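Local coordinates for protein CT398 (Chlamydia trachomatis, PDB 4ILO) that is of unknown function but pairs a long coiled-coil hairpin with a zinc ribbon domain and may bind DNA or RNA, at residues 9-14 and 176-181; 18-23 and 161-166. All coordinates share one frame; numbering follows the deposited sequence. Where two conformers were deposited one is given.

Contact 1. Residues 9-14 and 176-181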
ATOM      1  N   GLN A   9       4.398 -20.815  37.775  1.00 38.03           N
ATOM      2  CA  GLN A   9       3.011 -20.906  37.329  1.00 39.52           C
ATOM      3  C   GLN A   9       2.490 -19.539  36.888  1.00 41.26           C
ATOM      4  O   GLN A   9       1.761 -19.424  35.881  1.00 38.03           O
ATOM      5  CB  GLN A   9       2.160 -21.494  38.461  1.00 39.25           C
ATOM      6  CG  GLN A   9       0.825 -22.112  38.003  1.00 44.74           C
ATOM      7  CD  GLN A   9       0.038 -22.791  39.158  1.00 71.12           C
ATOM      8  OE1 GLN A   9       0.553 -22.974  40.272  1.00 65.18           O
ATOM      9  NE2 GLN A   9      -1.211 -23.168  38.876  1.00 71.91           N
ATOM     10  N   SER A  10       2.898 -18.481  37.594  1.00 38.44           N
ATOM     11  CA  SER A  10       2.390 -17.148  37.289  1.00 38.70           C
ATOM     12  C   SER A  10       2.974 -16.588  35.983  1.00 37.76           C
ATOM     13  O   SER A  10       2.243 -16.025  35.177  1.00 37.41           O
ATOM     14  CB  SER A  10       2.676 -16.198  38.438  1.00 40.05           C
ATOM     15  OG  SER A  10       2.174 -14.912  38.156  1.00 46.74           O
ATOM     16  N   ILE A  11       4.293 -16.684  35.798  1.00 37.55           N
ATOM     17  CA  ILE A  11       4.923 -16.235  34.561  1.00 36.83           C
ATOM     18  C   ILE A  11       4.501 -17.115  33.397  1.00 35.75           C
ATOM     19  O   ILE A  11       4.380 -16.640  32.268  1.00 35.10           O
ATOM     20  CB  ILE A  11       6.452 -16.227  34.706  1.00 37.28           C
ATOM     21  CG1 ILE A  11       7.079 -15.228  33.739  1.00 37.17           C
ATOM     22  CG2 ILE A  11       7.013 -17.624  34.432  1.00 36.88           C
ATOM     23  CD1 ILE A  11       6.726 -13.800  33.990  1.00 37.87           C
ATOM     24  N   LEU A  12       4.287 -18.406  33.633  1.00 35.70           N
ATOM     25  CA  LEU A  12       3.795 -19.246  32.555  1.00 35.06           C
ATOM     26  C   LEU A  12       2.464 -18.725  32.034  1.00 34.84           C
ATOM     27  O   LEU A  12       2.250 -18.663  30.816  1.00 39.12           O
ATOM     28  CB  LEU A  12       3.728 -20.712  33.003  1.00 35.41           C
ATOM     29  CG  LEU A  12       5.131 -21.368  32.996  1.00 35.60           C
ATOM     30  CD1 LEU A  12       5.171 -22.730  33.667  1.00 38.43           C
ATOM     31  CD2 LEU A  12       5.683 -21.492  31.550  1.00 35.17           C
ATOM     32  N   ALA A  13       1.581 -18.287  32.928  1.00 35.52           N
ATOM     33  CA  ALA A  13       0.268 -17.828  32.481  1.00 35.65           C
ATOM     34  C   ALA A  13       0.357 -16.469  31.806  1.00 37.99           C
ATOM     35  O   ALA A  13      -0.399 -16.194  30.860  1.00 38.95           O
ATOM     36  CB  ALA A  13      -0.716 -17.767  33.653  1.00 36.86           C
ATOM     37  N   ILE A  14       1.257 -15.604  32.278  1.00 35.52           N
ATOM     38  CA  ILE A  14       1.509 -14.352  31.567  1.00 35.27           C
ATOM     39  C   ILE A  14       2.083 -14.638  30.189  1.00 34.12           C
ATOM     40  O   ILE A  14       1.764 -13.954  29.205  1.00 33.78           O
ATOM     41  CB  ILE A  14       2.449 -13.473  32.399  1.00 37.47           C
ATOM     42  CG1 ILE A  14       1.695 -12.989  33.643  1.00 37.51           C
ATOM     43  CG2 ILE A  14       3.012 -12.351  31.566  1.00 35.91           C
ATOM     44  CD1 ILE A  14       2.564 -12.504  34.704  1.00 38.66           C
ATOM     45  N   PRO A 176       8.775 -10.005  40.671  1.00 33.50           N
ATOM     46  CA  PRO A 176       9.251  -8.950  39.760  1.00 41.99           C
ATOM     47  C   PRO A 176      10.657  -9.163  39.222  1.00 50.19           C
ATOM     48  O   PRO A 176      10.997  -8.593  38.169  1.00 47.58           O
ATOM     49  CB  PRO A 176       9.131  -7.665  40.596  1.00 36.60           C
ATOM     50  CG  PRO A 176       9.131  -8.102  41.970  1.00 37.48           C
ATOM     51  CD  PRO A 176       8.553  -9.491  42.033  1.00 35.33           C
ATOM     52  N   GLU A 177      11.481  -9.973  39.885  1.00 49.40           N
ATOM     53  CA  GLU A 177      12.811 -10.280  39.368  0.60 43.43           C
ATOM     54  C   GLU A 177      12.726 -11.237  38.186  1.00 38.98           C
ATOM     55  O   GLU A 177      13.418 -11.072  37.168  1.00 30.84           O
ATOM     56  CB  GLU A 177      13.634 -10.895  40.501  0.60 36.91           C
ATOM     57  CG  GLU A 177      13.711  -9.989  41.708  0.60 35.33           C
ATOM     58  CD  GLU A 177      14.501  -8.743  41.412  0.60 30.49           C
ATOM     59  OE1 GLU A 177      15.361  -8.794  40.510  0.60 31.51           O
ATOM     60  OE2 GLU A 177      14.282  -7.720  42.084  0.60 32.89           O
ATOM     61  N   LEU A 178      11.879 -12.255  38.321  1.00 28.63           N
ATOM     62  CA  LEU A 178      11.670 -13.202  37.236  1.00 35.56           C
ATOM     63  C   LEU A 178      11.004 -12.521  36.032  1.00 23.91           C
ATOM     64  O   LEU A 178      11.426 -12.722  34.890  1.00 24.61           O
ATOM     65  CB  LEU A 178      10.830 -14.355  37.786  1.00 39.16           C
ATOM     66  CG  LEU A 178      10.154 -15.292  36.799  1.00 35.43           C
ATOM     67  CD1 LEU A 178      11.182 -15.951  35.910  1.00 32.64           C
ATOM     68  CD2 LEU A 178       9.347 -16.321  37.583  1.00 28.57           C
ATOM     69  N   PHE A 179      10.000 -11.679  36.279  1.00 28.78           N
ATOM     70  CA  PHE A 179       9.325 -10.965  35.200  1.00 34.46           C
ATOM     71  C   PHE A 179      10.298 -10.080  34.425  1.00 34.90           C
ATOM     72  O   PHE A 179      10.296 -10.057  33.186  1.00 28.06           O
ATOM     73  CB  PHE A 179       8.194 -10.111  35.771  1.00 33.91           C
ATOM     74  CG  PHE A 179       7.533  -9.267  34.731  1.00 39.04           C
ATOM     75  CD1 PHE A 179       6.584  -9.820  33.874  1.00 39.89           C
ATOM     76  CD2 PHE A 179       7.916  -7.943  34.549  1.00 43.32           C
ATOM     77  CE1 PHE A 179       5.996  -9.053  32.870  1.00 34.71           C
ATOM     78  CE2 PHE A 179       7.319  -7.161  33.547  1.00 44.60           C
ATOM     79  CZ  PHE A 179       6.365  -7.719  32.707  1.00 36.44           C
ATOM     80  N   SER A 180      11.112  -9.320  35.154  1.00 34.62           N
ATOM     81  CA  SER A 180      12.145  -8.487  34.550  1.00 34.51           C
ATOM     82  C   SER A 180      13.077  -9.281  33.622  1.00 28.77           C
ATOM     83  O   SER A 180      13.504  -8.777  32.576  1.00 30.43           O
ATOM     84  CB  SER A 180      12.935  -7.827  35.681  1.00 38.85           C
ATOM     85  OG  SER A 180      14.114  -7.249  35.164  1.00 49.15           O
ATOM     86  N   VAL A 181      13.428 -10.516  33.995  1.00 23.38           N
ATOM     87  CA  VAL A 181      14.219 -11.363  33.099  1.00 22.57           C
ATOM     88  C   VAL A 181      13.353 -11.815  31.919  1.00 22.25           C
ATOM     89  O   VAL A 181      13.740 -11.683  30.742  1.00 22.05           O
ATOM     90  CB  VAL A 181      14.788 -12.569  33.887  1.00 22.16           C
ATOM     91  CG1 VAL A 181      15.336 -13.667  32.957  1.00 21.48           C
ATOM     92  CG2 VAL A 181      15.849 -12.131  34.852  1.00 34.42           C
TER

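Contact 2. Residues 18-23 and 161-166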
ATOM      1  N   ASP A  18       1.094 -13.186  26.466  1.00 32.08           N
ATOM      2  CA  ASP A  18       2.042 -12.529  25.577  1.00 31.53           C
ATOM      3  C   ASP A  18       2.137 -13.220  24.209  1.00 30.69           C
ATOM      4  O   ASP A  18       2.249 -12.543  23.174  1.00 30.17           O
ATOM      5  CB  ASP A  18       3.393 -12.383  26.260  1.00 32.03           C
ATOM      6  CG  ASP A  18       3.381 -11.277  27.305  1.00 48.98           C
ATOM      7  OD1 ASP A  18       2.664 -10.289  27.056  1.00 54.35           O
ATOM      8  OD2 ASP A  18       4.059 -11.388  28.364  1.00 36.00           O
ATOM      9  N   ILE A  19       2.097 -14.556  24.169  1.00 30.70           N
ATOM     10  CA  ILE A  19       2.193 -15.243  22.880  1.00 33.39           C
ATOM     11  C   ILE A  19       1.007 -14.872  21.991  1.00 34.49           C
ATOM     12  O   ILE A  19       1.166 -14.531  20.804  1.00 34.49           O
ATOM     13  CB  ILE A  19       2.292 -16.767  23.080  1.00 31.31           C
ATOM     14  CG1 ILE A  19       3.603 -17.136  23.790  1.00 31.12           C
ATOM     15  CG2 ILE A  19       2.145 -17.500  21.692  1.00 32.13           C
ATOM     16  CD1 ILE A  19       4.850 -16.697  23.110  1.00 31.04           C
ATOM     17  N   LYS A  20      -0.202 -14.946  22.552  1.00 41.07           N
ATOM     18  CA  LYS A  20      -1.392 -14.545  21.807  1.00 38.39           C
ATOM     19  C   LYS A  20      -1.260 -13.113  21.311  1.00 38.28           C
ATOM     20  O   LYS A  20      -1.537 -12.822  20.139  1.00 35.98           O
ATOM     21  CB  LYS A  20      -2.630 -14.685  22.684  1.00 43.16           C
ATOM     22  CG  LYS A  20      -2.981 -16.112  23.027  1.00 49.52           C
ATOM     23  CD  LYS A  20      -4.366 -16.177  23.635  1.00 58.57           C
ATOM     24  CE  LYS A  20      -4.528 -17.357  24.571  1.00 62.07           C
ATOM     25  NZ  LYS A  20      -5.817 -17.248  25.322  1.00 68.65           N
ATOM     26  N   MET A  21      -0.820 -12.203  22.192  1.00 32.64           N
ATOM     27  CA  MET A  21      -0.728 -10.803  21.807  1.00 32.86           C
ATOM     28  C   MET A  21       0.270 -10.612  20.679  1.00 34.50           C
ATOM     29  O   MET A  21       0.055  -9.771  19.809  1.00 30.21           O
ATOM     30  CB  MET A  21      -0.379  -9.920  23.006  1.00 34.42           C
ATOM     31  CG  MET A  21      -1.627  -9.514  23.813  1.00 54.22           C
ATOM     32  SD  MET A  21      -1.421  -8.063  24.881  1.00101.90           S
ATOM     33  CE  MET A  21       0.184  -8.363  25.627  1.00 42.14           C
ATOM     34  N   ILE A  22       1.364 -11.386  20.675  1.00 28.95           N
ATOM     35  CA  ILE A  22       2.312 -11.316  19.567  1.00 28.45           C
ATOM     36  C   ILE A  22       1.647 -11.806  18.296  1.00 28.32           C
ATOM     37  O   ILE A  22       1.795 -11.212  17.225  1.00 30.02           O
ATOM     38  CB  ILE A  22       3.588 -12.122  19.882  1.00 28.82           C
ATOM     39  CG1 ILE A  22       4.390 -11.399  20.980  1.00 29.48           C
ATOM     40  CG2 ILE A  22       4.451 -12.291  18.582  1.00 28.60           C
ATOM     41  CD1 ILE A  22       5.577 -12.184  21.561  1.00 35.48           C
ATOM     42  N   ARG A  23       0.889 -12.892  18.404  1.00 36.14           N
ATOM     43  CA  ARG A  23       0.168 -13.393  17.251  1.00 31.40           C
ATOM     44  C   ARG A  23      -0.800 -12.340  16.740  1.00 32.84           C
ATOM     45  O   ARG A  23      -0.755 -11.971  15.566  1.00 31.16           O
ATOM     46  CB  ARG A  23      -0.566 -14.676  17.605  1.00 33.77           C
ATOM     47  CG  ARG A  23      -1.291 -15.256  16.407  1.00 43.35           C
ATOM     48  CD  ARG A  23      -2.333 -16.286  16.817  1.00 55.13           C
ATOM     49  NE  ARG A  23      -3.371 -16.351  15.794  1.00 65.16           N
ATOM     50  CZ  ARG A  23      -4.525 -15.688  15.842  1.00 65.41           C
ATOM     51  NH1 ARG A  23      -4.829 -14.909  16.887  1.00 58.62           N
ATOM     52  NH2 ARG A  23      -5.389 -15.808  14.841  1.00 66.88           N
ATOM     53  N   ARG A 161      -7.177  -5.625  23.719  1.00 47.49           N
ATOM     54  CA  ARG A 161      -7.545  -4.885  24.925  1.00 54.48           C
ATOM     55  C   ARG A 161      -7.764  -5.826  26.107  1.00 48.61           C
ATOM     56  O   ARG A 161      -7.250  -5.595  27.207  1.00 52.83           O
ATOM     57  CB  ARG A 161      -8.813  -4.062  24.662  1.00 58.46           C
ATOM     58  CG  ARG A 161      -8.557  -2.645  24.137  1.00 54.84           C
ATOM     59  CD  ARG A 161      -9.849  -1.815  24.112  1.00 57.05           C
ATOM     60  NE  ARG A 161     -10.688  -2.082  22.937  1.00 66.57           N
ATOM     61  CZ  ARG A 161     -10.426  -1.650  21.702  1.00 61.48           C
ATOM     62  NH1 ARG A 161      -9.327  -0.935  21.448  1.00 50.24           N
ATOM     63  NH2 ARG A 161     -11.258  -1.946  20.707  1.00 68.81           N
ATOM     64  N   SER A 162      -8.529  -6.898  25.890  1.00 49.88           N
ATOM     65  CA  SER A 162      -8.844  -7.824  26.973  1.00 54.93           C
ATOM     66  C   SER A 162      -7.597  -8.558  27.472  1.00 55.03           C
ATOM     67  O   SER A 162      -7.416  -8.738  28.685  1.00 53.97           O
ATOM     68  CB  SER A 162      -9.922  -8.806  26.510  1.00 51.22           C
ATOM     69  OG  SER A 162      -9.973  -9.931  27.364  1.00 55.10           O
ATOM     70  N   LEU A 163      -6.717  -8.982  26.558  1.00 44.94           N
ATOM     71  CA  LEU A 163      -5.533  -9.719  26.989  1.00 44.10           C
ATOM     72  C   LEU A 163      -4.550  -8.812  27.711  1.00 47.78           C
ATOM     73  O   LEU A 163      -3.797  -9.282  28.575  1.00 51.17           O
ATOM     74  CB  LEU A 163      -4.855 -10.396  25.801  1.00 42.19           C
ATOM     75  CG  LEU A 163      -5.670 -11.485  25.097  1.00 45.68           C
ATOM     76  CD1 LEU A 163      -5.086 -11.825  23.727  1.00 54.10           C
ATOM     77  CD2 LEU A 163      -5.762 -12.724  25.964  1.00 43.53           C
ATOM     78  N   LEU A 164      -4.543  -7.515  27.378  1.00 42.48           N
ATOM     79  CA  LEU A 164      -3.714  -6.567  28.117  1.00 50.25           C
ATOM     80  C   LEU A 164      -4.169  -6.452  29.572  1.00 60.47           C
ATOM     81  O   LEU A 164      -3.360  -6.571  30.505  1.00 60.87           O
ATOM     82  CB  LEU A 164      -3.761  -5.207  27.435  1.00 49.79           C
ATOM     83  CG  LEU A 164      -2.550  -4.300  27.625  1.00 51.11           C
ATOM     84  CD1 LEU A 164      -1.253  -5.091  27.737  1.00 58.16           C
ATOM     85  CD2 LEU A 164      -2.482  -3.373  26.442  1.00 50.17           C
ATOM     86  N   SER A 165      -5.469  -6.227  29.787  1.00 62.50           N
ATOM     87  CA  SER A 165      -5.968  -6.060  31.145  1.00 60.79           C
ATOM     88  C   SER A 165      -5.760  -7.329  31.961  1.00 60.04           C
ATOM     89  O   SER A 165      -5.474  -7.261  33.162  1.00 64.11           O
ATOM     90  CB  SER A 165      -7.449  -5.685  31.114  1.00 67.58           C
ATOM     91  OG  SER A 165      -8.262  -6.820  30.868  1.00 71.67           O
ATOM     92  N   GLN A 166      -5.922  -8.495  31.331  1.00 51.66           N
ATOM     93  CA  GLN A 166      -5.610  -9.750  32.004  1.00 49.17           C
ATOM     94  C   GLN A 166      -4.135  -9.814  32.366  1.00 56.11           C
ATOM     95  O   GLN A 166      -3.778 -10.209  33.487  1.00 62.41           O
ATOM     96  CB  GLN A 166      -5.966 -10.932  31.110  1.00 46.05           C
ATOM     97  CG  GLN A 166      -7.442 -11.162  30.910  1.00 47.73           C
ATOM     98  CD  GLN A 166      -7.697 -12.141  29.780  1.00 50.88           C
ATOM     99  OE1 GLN A 166      -7.175 -13.266  29.781  1.00 43.98           O
ATOM    100  NE2 GLN A 166      -8.475 -11.709  28.794  1.00 56.89           N
TER

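Contact 1. Residues 9-14 and 176-181
At the base of a long coiled-coil hairpin, where its first helix meets the short helix 176-189, Ile11 reaches across to Leu178 and Phe179. The backbones are nearest here, with Ile11 CA and Phe179 CA 6.9 Å apart, and together the segments bury 166 Å², a small interface carried by three apolar side chains. Ile11 works with two parts of its side chain. Its branch point meets Leu178, with Ile11 CB 4.1 Å from Leu178 CD2, and the methyl CG2 of Ile11 lies at the same distance, 4.1 Å, from that same Leu178 CD2; one leucine methyl therefore rests against the branched root of the isoleucine. The longer arm turns to Phe179: chi1 of -155° sets CG1 roughly opposite the backbone N, and the arm ends with Ile11 CD1 4.0 Å from Phe179 CD1. That methyl comes to the edge of the ring, near the ring plane, so the aromatic face is not what it packs on. Ile11 CD1 also lies 4.0 Å from Phe179 CA, which puts it against the root of the phenylalanine as well as its ring.

Helix 176-189 follows the second long helix of the hairpin in the chain and leads on toward the zinc ribbon, so the contact lies at the junction of the two domains. Leu178 also touches Leu223 and Ile232, the latter on strand 232-234, while Ile11 packs on Tyr182 one turn further along the short helix. Just before that helix, Thr174 OG1 is hydrogen-bonded to Ser10 OG, and Asp175 OD2 to Leu178 N. Ile14, on the next turn of the long helix, packs on Tyr182 and Thr174.

Contact 2. Residues 18-23 and 161-166
Lys20 is the first residue of 18-23 to touch 161-166, and it does so with the base of its side chain: Lys20 CB lies 3.9 Å from Leu163 CD1. Beyond CG the lysine chain is extended, and its aliphatic root flanks the leucine at an exposed margin of the interface.

Met21 follows, and the backbones are nearest here, Met21 CA standing 7.1 Å from Leu163 CA. Met21 CG packs 3.9 Å from Leu163 CB, the two side chains lying alongside with their tips pointing opposite ways. With chi1 at -64°, Leu163 CG stands opposite its own carbonyl carbon, and the CD1 methyl beyond it is the one that reaches both Lys20 CB and Met21 CG. The two segments run nearly antiparallel, at 153° between their N-to-C directions, with axes 10.0 Å apart at closest approach. These values fit neighbouring arms of an antiparallel coiled-coil hairpin, here helices 2-86 and 90-171. Leu163 is the buried member of the four touching residues, also meeting Leu17 and Leu24 one turn to either side of the Lys20-Met21 pair.

The far end of Met21 serves a second partner. Met21 SD is 4.1 Å from Leu164 CD1, the methionine chain running roughly perpendicular to the leucine. A bend at chi3 (-43°) folds the terminal methyl back, leaving Met21 CE 4.2 Å from that same Leu164 CD1. Thus sulfur and methyl both meet one leucine branch, at the other exposed margin, across Leu163 from Lys20.

On helix 90-171, the carbonyl oxygen of Ser162 accepts from Ser165 OG as well as Gln166 N, both reaching it from one face of its plane; Ser165 OG is 3.0 Å from Ser162 O.

How the contacts relate
Contacts 1 and 2 have centres about 15 Å apart and share helix 2-86, which supplies 9-14 to the first and, a few residues on, 18-23 to the second. Their partners come late in the chain in the reverse order, 161-166 on helix 90-171 before 176-181 on helix 176-189, so contact 2 falls within the span bracketed by contact 1. One long helix is thus paired first with the short helix and then with the returning arm of the hairpin. Tyr182, on the short helix, also sends its OH to a hydrogen bond with Asp18 OD2, connecting the hairpin base to the helix leading to the zinc ribbon.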